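Local coordinates for protein cysteine protease-like VirA (Shigella flexneri, PDB 3EB8) that is a secreted virulence effector required for entry into epithelial cells and for spread within and between them, although its proposed tubulin-cleaving activity is disputed, at residues Cys49-Gly53 with Ile54-Phe58; Asp172-Glu176 with Leu177-Glu181; Pro206-Leu210 with Cys211-Glu215; Asn264-Glu268 with Gln269-Asn273. All coordinates share one frame; numbering follows the deposited sequence.

Overall arrangement
Interactions 1 to 4 follow one another along a monomeric chain, and none touches another. Interaction 1 is the turn of a beta hairpin in the five-stranded antiparallel sheet. It lies across the chain's centre from interactions 2 and 3, with centres about 48 Å and 47 Å away. Interaction 2 ends helix 167-176, and interaction 3 starts helix 210-221. Their nearest atoms are about 10 Å apart, the closest approach of any pair here. Interaction 4 runs from the end of helix 245-265 toward strand 274-283. Interactions 3 and 4 both belong to the tubulin-binding region 182-273, yet their centres are about 45 Å apart.

Interaction 1 (Cys49-Gly53 with Ile54-Phe58); sequences CLNKG and ICSVF
The F58 ring meets the sulfur of C49 obliquely. C49 SG lies 4.7 Å from the F58 ring centroid and 56° off the ring normal, a sulfur-aromatic contact. Its nearest ring atoms are CD1 and CE1, with SG to CD1 of F58 at 3.8 Å. C49 SG stands beside its own backbone N and opposite the carbonyl carbon (chi1 -55°), which sends it out to the ring. The ring's CE1 also comes near C49 CB.

The backbone is a tight two-residue beta hairpin. N51 to I54 form a type I' turn, with K52 and G53 both at positive phi. N51 and I54 make a hydrogen-bonded pair: N51 N gives to I54 O at 2.8 Å, and I54 N gives to N51 O at 2.9 Å. C49 and S56 make a second such pair, and the bond from C49 N to S56 O (2.9 Å) is almost straight at 177°. L50 and C55 form the non-hydrogen-bonded pair between them. There L50 CD2 lies 4.3 Å from C55 CB.

The side chains of C49, N51, I54 and S56 share one face of the sheet, and L50 and C55 share the other. Y75 of helix 72-81 packs on L50 and C55, as does F36 of strand 35-41. M32 touches C49 and F58. Strand 66-69 flanks strand 54-61, where Q69 meets I54 and S56.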
loop_
_atom_site.group_PDB
_atom_site.type_symbol
_atom_site.label_atom_id
_atom_site.label_comp_id
_atom_site.label_asym_id
_atom_site.label_seq_id
_atom_site.Cartn_x
_atom_site.Cartn_y
_atom_site.Cartn_z
ATOM N N CYS A 49 -5.805 -22.350 -2.993
ATOM C CA CYS A 49 -6.893 -22.462 -2.038
ATOM C C CYS A 49 -6.388 -22.706 -0.629
ATOM O O CYS A 49 -5.371 -23.363 -0.428
ATOM C CB CYS A 49 -7.857 -23.575 -2.451
ATOM S SG CYS A 49 -8.487 -23.384 -4.124
ATOM N N LEU A 50 -7.117 -22.159 0.338
ATOM C CA LEU A 50 -6.874 -22.408 1.743
ATOM C C LEU A 50 -8.044 -23.200 2.293
ATOM O O LEU A 50 -9.202 -22.887 2.015
ATOM C CB LEU A 50 -6.734 -21.087 2.493
ATOM C CG LEU A 50 -5.316 -20.526 2.462
ATOM C CD1 LEU A 50 -5.309 -19.031 2.665
ATOM C CD2 LEU A 50 -4.471 -21.212 3.521
ATOM N N ASN A 51 -7.737 -24.240 3.050
ATOM C CA ASN A 51 -8.759 -24.995 3.753
ATOM C C ASN A 51 -8.235 -25.305 5.143
ATOM O O ASN A 51 -7.235 -26.004 5.299
ATOM C CB ASN A 51 -9.119 -26.259 2.973
ATOM C CG ASN A 51 -9.483 -25.954 1.517
ATOM O OD1 ASN A 51 -10.593 -25.495 1.224
ATOM N ND2 ASN A 51 -8.541 -26.194 0.600
ATOM N N LYS A 52 -8.893 -24.747 6.153
ATOM C CA LYS A 52 -8.422 -24.877 7.523
ATOM C C LYS A 52 -6.942 -24.494 7.619
ATOM O O LYS A 52 -6.138 -25.191 8.228
ATOM C CB LYS A 52 -8.674 -26.296 8.043
ATOM C CG LYS A 52 -10.154 -26.640 8.168
ATOM C CD LYS A 52 -10.405 -27.650 9.272
ATOM C CE LYS A 52 -11.833 -27.546 9.791
ATOM N NZ LYS A 52 -12.052 -28.370 11.017
ATOM N N GLY A 53 -6.590 -23.378 6.994
ATOM C CA GLY A 53 -5.232 -22.868 7.048
ATOM C C GLY A 53 -4.211 -23.625 6.212
ATOM O O GLY A 53 -3.039 -23.253 6.191
ATOM N N ILE A 54 -4.641 -24.689 5.534
ATOM C CA ILE A 54 -3.753 -25.433 4.642
ATOM C C ILE A 54 -3.929 -25.002 3.188
ATOM O O ILE A 54 -5.053 -24.966 2.667
ATOM C CB ILE A 54 -4.000 -26.947 4.715
ATOM C CG1 ILE A 54 -3.856 -27.450 6.155
ATOM C CG2 ILE A 54 -3.048 -27.674 3.794
ATOM C CD1 ILE A 54 -4.317 -28.891 6.344
ATOM N N CYS A 55 -2.813 -24.692 2.532
ATOM C CA CYS A 55 -2.835 -24.238 1.145
ATOM C C CYS A 55 -2.667 -25.379 0.144
ATOM O O CYS A 55 -1.700 -26.145 0.205
ATOM C CB CYS A 55 -1.753 -23.185 0.905
ATOM S SG CYS A 55 -1.734 -22.520 -0.784
ATOM N N SER A 56 -3.618 -25.482 -0.776
ATOM C CA SER A 56 -3.520 -26.433 -1.875
ATOM C C SER A 56 -3.448 -25.668 -3.190
ATOM O O SER A 56 -3.991 -24.565 -3.318
ATOM C CB SER A 56 -4.707 -27.402 -1.890
ATOM O OG SER A 56 -4.807 -28.093 -0.661
ATOM N N VAL A 57 -2.769 -26.263 -4.164
ATOM C CA VAL A 57 -2.639 -25.675 -5.483
ATOM C C VAL A 57 -3.350 -26.537 -6.510
ATOM O O VAL A 57 -3.136 -27.742 -6.584
ATOM C CB VAL A 57 -1.175 -25.541 -5.877
ATOM C CG1 VAL A 57 -1.059 -24.806 -7.209
ATOM C CG2 VAL A 57 -0.401 -24.824 -4.765
ATOM N N PHE A 58 -4.209 -25.909 -7.303
ATOM C CA PHE A 58 -4.938 -26.623 -8.332
ATOM C C PHE A 58 -4.488 -26.175 -9.716
ATOM O O PHE A 58 -4.430 -24.978 -10.020
ATOM C CB PHE A 58 -6.435 -26.405 -8.170
ATOM C CG PHE A 58 -7.007 -27.055 -6.952
ATOM C CD1 PHE A 58 -6.890 -26.457 -5.708
ATOM C CD2 PHE A 58 -7.669 -28.268 -7.049
ATOM C CE1 PHE A 58 -7.417 -27.052 -4.585
ATOM C CE2 PHE A 58 -8.204 -28.873 -5.931
ATOM C CZ PHE A 58 -8.079 -28.264 -4.695
#

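Interaction 2 (Asp172-Glu176 with Leu177-Glu181); sequences DLINE and LGINE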
loop_
_atom_site.group_PDB
_atom_site.type_symbol
_atom_site.label_atom_id
_atom_site.label_comp_id
_atom_site.label_asym_id
_atom_site.label_seq_id
_atom_site.Cartn_x
_atom_site.Cartn_y
_atom_site.Cartn_z
ATOM N N ASP A 172 6.473 20.657 -4.399
ATOM C CA ASP A 172 6.127 21.870 -5.137
ATOM C C ASP A 172 4.616 21.946 -5.411
ATOM O O ASP A 172 4.014 23.013 -5.323
ATOM C CB ASP A 172 6.904 21.970 -6.454
ATOM C CG ASP A 172 8.381 22.244 -6.256
ATOM O OD1 ASP A 172 8.777 22.594 -5.123
ATOM O OD2 ASP A 172 9.144 22.119 -7.245
ATOM N N LEU A 173 4.015 20.811 -5.754
ATOM C CA LEU A 173 2.575 20.737 -5.992
ATOM C C LEU A 173 1.792 21.053 -4.722
ATOM O O LEU A 173 0.904 21.893 -4.721
ATOM C CB LEU A 173 2.189 19.342 -6.493
ATOM C CG LEU A 173 0.691 19.022 -6.612
ATOM C CD1 LEU A 173 0.042 19.872 -7.679
ATOM C CD2 LEU A 173 0.467 17.548 -6.927
ATOM N N ILE A 174 2.138 20.377 -3.637
ATOM C CA ILE A 174 1.392 20.495 -2.401
ATOM C C ILE A 174 1.512 21.925 -1.874
ATOM O O ILE A 174 0.577 22.483 -1.287
ATOM C CB ILE A 174 1.856 19.409 -1.374
ATOM C CG1 ILE A 174 0.656 18.623 -0.867
ATOM C CG2 ILE A 174 2.718 19.988 -0.227
ATOM C CD1 ILE A 174 -0.081 17.912 -1.974
ATOM N N ASN A 175 2.661 22.531 -2.133
ATOM C CA ASN A 175 2.915 23.905 -1.723
ATOM C C ASN A 175 2.048 24.934 -2.457
ATOM O O ASN A 175 1.542 25.886 -1.843
ATOM C CB ASN A 175 4.399 24.246 -1.906
ATOM C CG ASN A 175 4.654 25.739 -1.912
ATOM O OD1 ASN A 175 5.004 26.317 -2.947
ATOM N ND2 ASN A 175 4.449 26.381 -0.762
ATOM N N GLU A 176 1.895 24.750 -3.770
ATOM C CA GLU A 176 1.115 25.673 -4.582
ATOM C C GLU A 176 -0.381 25.411 -4.429
ATOM O O GLU A 176 -1.198 26.311 -4.628
ATOM C CB GLU A 176 1.562 25.645 -6.046
ATOM C CG GLU A 176 3.039 26.017 -6.214
ATOM C CD GLU A 176 3.395 26.530 -7.600
ATOM O OE1 GLU A 176 2.619 26.305 -8.551
ATOM O OE2 GLU A 176 4.463 27.163 -7.737
ATOM N N LEU A 177 -0.732 24.186 -4.057
ATOM C CA LEU A 177 -2.092 23.886 -3.640
ATOM C C LEU A 177 -2.382 24.581 -2.314
ATOM O O LEU A 177 -3.504 24.549 -1.830
ATOM C CB LEU A 177 -2.303 22.381 -3.493
ATOM C CG LEU A 177 -2.473 21.573 -4.790
ATOM C CD1 LEU A 177 -2.304 20.081 -4.537
ATOM C CD2 LEU A 177 -3.825 21.847 -5.449
ATOM N N GLY A 178 -1.355 25.186 -1.719
ATOM C CA GLY A 178 -1.524 25.957 -0.501
ATOM C C GLY A 178 -1.553 25.111 0.758
ATOM O O GLY A 178 -1.917 25.593 1.840
ATOM N N ILE A 179 -1.172 23.844 0.629
ATOM C CA ILE A 179 -1.084 22.982 1.798
ATOM C C ILE A 179 0.170 23.322 2.616
ATOM O O ILE A 179 1.303 23.069 2.186
ATOM C CB ILE A 179 -1.098 21.478 1.419
ATOM C CG1 ILE A 179 -2.422 21.099 0.734
ATOM C CG2 ILE A 179 -0.869 20.631 2.650
ATOM C CD1 ILE A 179 -2.463 19.689 0.141
ATOM N N ASN A 180 -0.043 23.923 3.784
ATOM C CA ASN A 180 1.038 24.135 4.742
ATOM C C ASN A 180 0.623 23.822 6.175
ATOM O O ASN A 180 -0.374 23.126 6.410
ATOM C CB ASN A 180 1.637 25.543 4.631
ATOM C CG ASN A 180 0.608 26.631 4.820
ATOM O OD1 ASN A 180 -0.216 26.576 5.736
ATOM N ND2 ASN A 180 0.653 27.638 3.952
ATOM N N GLU A 181 1.391 24.343 7.127
ATOM C CA GLU A 181 1.239 23.957 8.522
ATOM C C GLU A 181 0.013 24.581 9.167
ATOM O O GLU A 181 -0.479 24.081 10.180
ATOM C CB GLU A 181 2.504 24.279 9.327
ATOM C CG GLU A 181 2.866 25.760 9.393
ATOM C CD GLU A 181 3.856 26.205 8.319
ATOM O OE1 GLU A 181 3.880 25.605 7.218
ATOM O OE2 GLU A 181 4.605 27.175 8.582
#
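I174 meets I179 where a Schellman motif ends helix 167-176. G178 takes positive phi (82°), and the chain turns out of the helix there.

Backbone hydrogen bonds come first. L177 N bonds to L173 O at 2.9 Å, the last bond of the regular helical pattern. Two bonds then reach back into the final turn. I179 N gives to I174 O at 2.9 Å and spans five residues, as the motif requires. G178 N gives to N175 O at 3.0 Å, but this bond is weak and the position of its nitrogen is less certain. I174 O thus gains a donor beyond the helical pattern, from a residue that has already left the helix.

Apolar contacts close the turn on its buried side. The branches of L173 and L177 pass at a slant, with L173 CG 3.8 Å from L177 CD1. I174 CD1 meets the CD1 of both L177 and I179, at 4.0 Å from that of L177. This buried group continues into the surrounding helices. I144 of helix 140-149 touches I174 and I179, while I229 of helix 226-234 touches L173 and L177. W141 and Y145 of helix 140-149 also touch I179.

The motif also brings I179 back alongside the helix. Its CG1 lies opposite the carbonyl carbon (chi1 -63°), and CD1 extends from it. The closest apolar approach is made there: I179 CD1 rests 3.4 Å from I174 CG1.

Interaction 3 (Pro206-Leu210 with Cys211-Glu215); sequences PQQDL and CFQTE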
loop_
_atom_site.group_PDB
_atom_site.type_symbol
_atom_site.label_atom_id
_atom_site.label_comp_id
_atom_site.label_asym_id
_atom_site.label_seq_id
_atom_site.Cartn_x
_atom_site.Cartn_y
_atom_site.Cartn_z
ATOM N N PRO A 206 13.820 18.525 -16.320
ATOM C CA PRO A 206 14.723 19.200 -17.262
ATOM C C PRO A 206 14.965 18.371 -18.525
ATOM O O PRO A 206 14.995 18.918 -19.631
ATOM C CB PRO A 206 16.037 19.321 -16.475
ATOM C CG PRO A 206 15.729 18.877 -15.069
ATOM C CD PRO A 206 14.542 17.977 -15.162
ATOM N N GLN A 207 15.129 17.063 -18.347
ATOM C CA GLN A 207 15.419 16.139 -19.447
ATOM C C GLN A 207 14.432 16.254 -20.620
ATOM O O GLN A 207 13.231 16.437 -20.425
ATOM C CB GLN A 207 15.452 14.699 -18.930
ATOM C CG GLN A 207 15.915 14.538 -17.474
ATOM C CD GLN A 207 14.788 14.705 -16.450
ATOM O OE1 GLN A 207 14.902 14.260 -15.304
ATOM N NE2 GLN A 207 13.700 15.345 -16.864
ATOM N N GLN A 208 14.947 16.135 -21.838
ATOM C CA GLN A 208 14.145 16.374 -23.032
ATOM C C GLN A 208 13.752 15.083 -23.766
ATOM O O GLN A 208 13.085 15.128 -24.800
ATOM C CB GLN A 208 14.896 17.314 -23.973
ATOM C CG GLN A 208 14.015 18.347 -24.662
ATOM C CD GLN A 208 13.604 19.483 -23.738
ATOM O OE1 GLN A 208 14.154 19.644 -22.647
ATOM N NE2 GLN A 208 12.633 20.277 -24.172
ATOM N N ASP A 209 14.167 13.939 -23.225
ATOM C CA ASP A 209 13.844 12.638 -23.817
ATOM C C ASP A 209 12.352 12.513 -24.067
ATOM O O ASP A 209 11.551 13.143 -23.378
ATOM C CB ASP A 209 14.295 11.489 -22.906
ATOM C CG ASP A 209 15.806 11.353 -22.835
ATOM O OD1 ASP A 209 16.481 12.340 -22.461
ATOM O OD2 ASP A 209 16.318 10.253 -23.142
ATOM N N LEU A 210 11.980 11.700 -25.053
ATOM C CA LEU A 210 10.569 11.464 -25.325
ATOM C C LEU A 210 9.878 10.991 -24.063
ATOM O O LEU A 210 8.816 11.504 -23.729
ATOM C CB LEU A 210 10.350 10.469 -26.469
ATOM C CG LEU A 210 8.889 10.059 -26.700
ATOM C CD1 LEU A 210 8.025 11.229 -27.107
ATOM C CD2 LEU A 210 8.785 8.959 -27.735
ATOM N N CYS A 211 10.492 10.049 -23.341
ATOM C CA CYS A 211 9.892 9.556 -22.093
ATOM C C CYS A 211 9.618 10.673 -21.085
ATOM O O CYS A 211 8.544 10.713 -20.520
ATOM C CB CYS A 211 10.693 8.411 -21.454
ATOM S SG CYS A 211 12.436 8.770 -21.143
ATOM N N PHE A 212 10.577 11.576 -20.876
ATOM C CA PHE A 212 10.369 12.713 -19.978
ATOM C C PHE A 212 9.302 13.645 -20.514
ATOM O O PHE A 212 8.512 14.178 -19.749
ATOM C CB PHE A 212 11.665 13.476 -19.730
ATOM C CG PHE A 212 12.629 12.730 -18.877
ATOM C CD1 PHE A 212 13.799 12.214 -19.414
ATOM C CD2 PHE A 212 12.345 12.507 -17.540
ATOM C CE1 PHE A 212 14.688 11.512 -18.620
ATOM C CE2 PHE A 212 13.222 11.808 -16.739
ATOM C CZ PHE A 212 14.399 11.310 -17.279
ATOM N N GLN A 213 9.273 13.812 -21.832
ATOM C CA GLN A 213 8.258 14.637 -22.460
ATOM C C GLN A 213 6.877 14.016 -22.234
ATOM O O GLN A 213 5.914 14.718 -21.902
ATOM C CB GLN A 213 8.559 14.826 -23.945
ATOM C CG GLN A 213 7.962 16.086 -24.531
ATOM C CD GLN A 213 8.379 17.350 -23.808
ATOM O OE1 GLN A 213 7.554 18.240 -23.564
ATOM N NE2 GLN A 213 9.660 17.441 -23.461
ATOM N N THR A 214 6.784 12.695 -22.374
ATOM C CA THR A 214 5.525 12.021 -22.087
ATOM C C THR A 214 5.132 12.171 -20.610
ATOM O O THR A 214 3.983 12.478 -20.294
ATOM C CB THR A 214 5.521 10.524 -22.517
ATOM O OG1 THR A 214 6.184 9.727 -21.533
ATOM C CG2 THR A 214 6.215 10.345 -23.835
ATOM N N GLU A 215 6.076 11.973 -19.702
ATOM C CA GLU A 215 5.780 12.188 -18.292
ATOM C C GLU A 215 5.310 13.627 -18.011
ATOM O O GLU A 215 4.392 13.842 -17.214
ATOM C CB GLU A 215 6.989 11.857 -17.411
ATOM C CG GLU A 215 7.452 10.418 -17.455
ATOM C CD GLU A 215 8.614 10.155 -16.494
ATOM O OE1 GLU A 215 8.460 10.394 -15.281
ATOM O OE2 GLU A 215 9.689 9.714 -16.948
#
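Q207 lays its side-chain amide over one face of the F212 ring. The two planes are only 6° apart, so this is a true stack, and it is the tight side of the contact. Q207 CD sits 3.3 Å above the ring plane and is displaced toward the rim. A bend at chi2 (86°) folds the glutamine chain across the ring. The approach of Q207 CB to the ring is too short to be trusted.

D209 comes to the same ring from its edge. Its CB lies 3.6 Å from F212 CD1, and its carboxylate plane is turned 86° from the ring. C211 SG touches D209 CB as well, at 3.7 Å.

D209 holds the N-cap position of helix 210-221, but its side chain makes no capping bond. The first helical bond runs from Q213 N to D209 O at 2.8 Å. Two residues on, C211 O accepts from both E215 N (2.9 Å) and T214 OG1 (2.8 Å), and both donors come from the same face of the carbonyl plane.

The outer side is looser. Q208, L210 and T214 are exposed, and the side chains of Q208 and Q213 merely lie alongside each other.

The contact lies at the surface, within the tubulin-binding region. It forms the bend between helix 194-204 and helix 210-221, where F205 touches F212 and E215.

Interaction 4 (Asn264-Glu268 with Gln269-Asn273); sequences NFMPE and QRVIN
From M266 to V271 the backbone leaves helix 245-265 and winds through an irregular loop, with V271 at a positive phi of 51°. No clear hydrogen bond joins 264-268 to 269-273. The side chains make the contact.

M266 is the buried one. Its CG lies between its backbone N and carbonyl carbon (chi1 45°), and a bend at chi3 turns the methyl group toward the residues ahead. M266 CE then meets two partners. It lies 3.4 Å from Q269 CG and 3.5 Å from V271 CG2. M266 and V271 cross at about a right angle. Nearer the backbone, M266 CB is 3.6 Å from Q269 CB. Q269 thus gives the methionine its aliphatic part, with its amide further along the chain.

E268 curls over its own following peptide. Its CD comes 3.1 Å from Q269 N, but the angle from OE2 to that N is too poor for a hydrogen bond. The E268 carboxylate and the Q269 amide stand 82° apart, nearly perpendicular.

Around the loop, F103 and I311 touch M266, and I311 also touches V271. R262, from the helix itself, bonds to Q269 O through NH2. The loop leads into strand 274-283. Its chemistry is two-sided: M266 CE packs on the aliphatic part of Q269 and on V271, while a carboxylate beside an N-H on the exposed side probably adds only a mild electrostatic attraction.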
loop_
_atom_site.group_PDB
_atom_site.type_symbol
_atom_site.label_atom_id
_atom_site.label_comp_id
_atom_site.label_asym_id
_atom_site.label_seq_id
_atom_site.Cartn_x
_atom_site.Cartn_y
_atom_site.Cartn_z
ATOM N N ASN A 264 11.302 -7.226 25.424
ATOM C CA ASN A 264 12.085 -8.448 25.559
ATOM C C ASN A 264 13.487 -8.316 24.944
ATOM O O ASN A 264 14.476 -8.723 25.538
ATOM C CB ASN A 264 11.328 -9.599 24.889
ATOM C CG ASN A 264 11.357 -10.870 25.694
ATOM O OD1 ASN A 264 11.557 -10.839 26.905
ATOM N ND2 ASN A 264 11.146 -12.004 25.027
ATOM N N PHE A 265 13.564 -7.715 23.759
ATOM C CA PHE A 265 14.784 -7.753 22.961
ATOM C C PHE A 265 15.565 -6.444 22.921
ATOM O O PHE A 265 16.793 -6.463 22.878
ATOM C CB PHE A 265 14.485 -8.239 21.533
ATOM C CG PHE A 265 13.797 -9.584 21.484
ATOM C CD1 PHE A 265 12.581 -9.730 20.846
ATOM C CD2 PHE A 265 14.360 -10.692 22.103
ATOM C CE1 PHE A 265 11.938 -10.960 20.811
ATOM C CE2 PHE A 265 13.724 -11.934 22.077
ATOM C CZ PHE A 265 12.511 -12.062 21.432
ATOM N N MET A 266 14.878 -5.310 22.934
ATOM C CA MET A 266 15.589 -4.032 22.862
ATOM C C MET A 266 14.914 -2.915 23.657
ATOM O O MET A 266 14.466 -1.921 23.077
ATOM C CB MET A 266 15.783 -3.621 21.408
ATOM C CG MET A 266 14.557 -3.796 20.535
ATOM S SD MET A 266 14.932 -3.962 18.763
ATOM C CE MET A 266 15.936 -2.514 18.447
ATOM N N PRO A 267 14.846 -3.080 24.991
ATOM C CA PRO A 267 14.231 -2.126 25.917
ATOM C C PRO A 267 14.942 -0.775 25.850
ATOM O O PRO A 267 14.299 0.266 25.929
ATOM C CB PRO A 267 14.468 -2.754 27.305
ATOM C CG PRO A 267 14.951 -4.124 27.080
ATOM C CD PRO A 267 15.507 -4.197 25.688
ATOM N N GLU A 268 16.263 -0.806 25.707
ATOM C CA GLU A 268 17.087 0.401 25.747
ATOM C C GLU A 268 17.146 1.079 24.383
ATOM O O GLU A 268 17.223 2.302 24.292
ATOM C CB GLU A 268 18.503 0.072 26.253
ATOM C CG GLU A 268 19.447 -0.559 25.208
ATOM C CD GLU A 268 18.931 -1.867 24.623
ATOM O OE1 GLU A 268 18.144 -2.556 25.295
ATOM O OE2 GLU A 268 19.316 -2.211 23.485
ATOM N N GLN A 269 17.083 0.273 23.324
ATOM C CA GLN A 269 17.219 0.772 21.956
ATOM C C GLN A 269 16.072 1.683 21.530
ATOM O O GLN A 269 14.924 1.475 21.900
ATOM C CB GLN A 269 17.374 -0.386 20.973
ATOM C CG GLN A 269 17.797 0.052 19.590
ATOM C CD GLN A 269 19.184 0.668 19.573
ATOM O OE1 GLN A 269 19.406 1.691 18.923
ATOM N NE2 GLN A 269 20.123 0.049 20.290
ATOM N N ARG A 270 16.407 2.670 20.710
ATOM C CA ARG A 270 15.530 3.795 20.381
ATOM C C ARG A 270 14.377 3.525 19.404
ATOM O O ARG A 270 13.246 3.940 19.652
ATOM C CB ARG A 270 16.388 4.945 19.853
ATOM C CG ARG A 270 15.622 6.103 19.259
ATOM C CD ARG A 270 16.584 7.096 18.617
ATOM N NE ARG A 270 15.980 7.802 17.486
ATOM C CZ ARG A 270 16.236 7.527 16.211
ATOM N NH1 ARG A 270 17.092 6.562 15.901
ATOM N NH2 ARG A 270 15.644 8.218 15.245
ATOM N N VAL A 271 14.677 2.867 18.287
ATOM C CA VAL A 271 13.671 2.496 17.260
ATOM C C VAL A 271 12.720 3.580 16.718
ATOM O O VAL A 271 11.773 4.013 17.386
ATOM C CB VAL A 271 12.829 1.258 17.651
ATOM C CG1 VAL A 271 12.056 0.759 16.435
ATOM C CG2 VAL A 271 13.725 0.175 18.200
ATOM N N ILE A 272 12.955 3.977 15.473
ATOM C CA ILE A 272 12.077 4.918 14.793
ATOM C C ILE A 272 10.683 4.326 14.715
ATOM O O ILE A 272 10.529 3.121 14.603
ATOM C CB ILE A 272 12.560 5.226 13.357
ATOM C CG1 ILE A 272 12.399 3.996 12.462
ATOM C CG2 ILE A 272 14.018 5.703 13.354
ATOM C CD1 ILE A 272 12.588 4.299 10.995
ATOM N N ASN A 273 9.668 5.181 14.762
ATOM C CA ASN A 273 8.287 4.718 14.729
ATOM C C ASN A 273 7.826 4.182 13.368
ATOM O O ASN A 273 7.210 3.112 13.287
ATOM C CB ASN A 273 7.336 5.836 15.149
ATOM C CG ASN A 273 5.882 5.468 14.914
ATOM O OD1 ASN A 273 5.302 5.794 13.872
ATOM N ND2 ASN A 273 5.292 4.761 15.872
#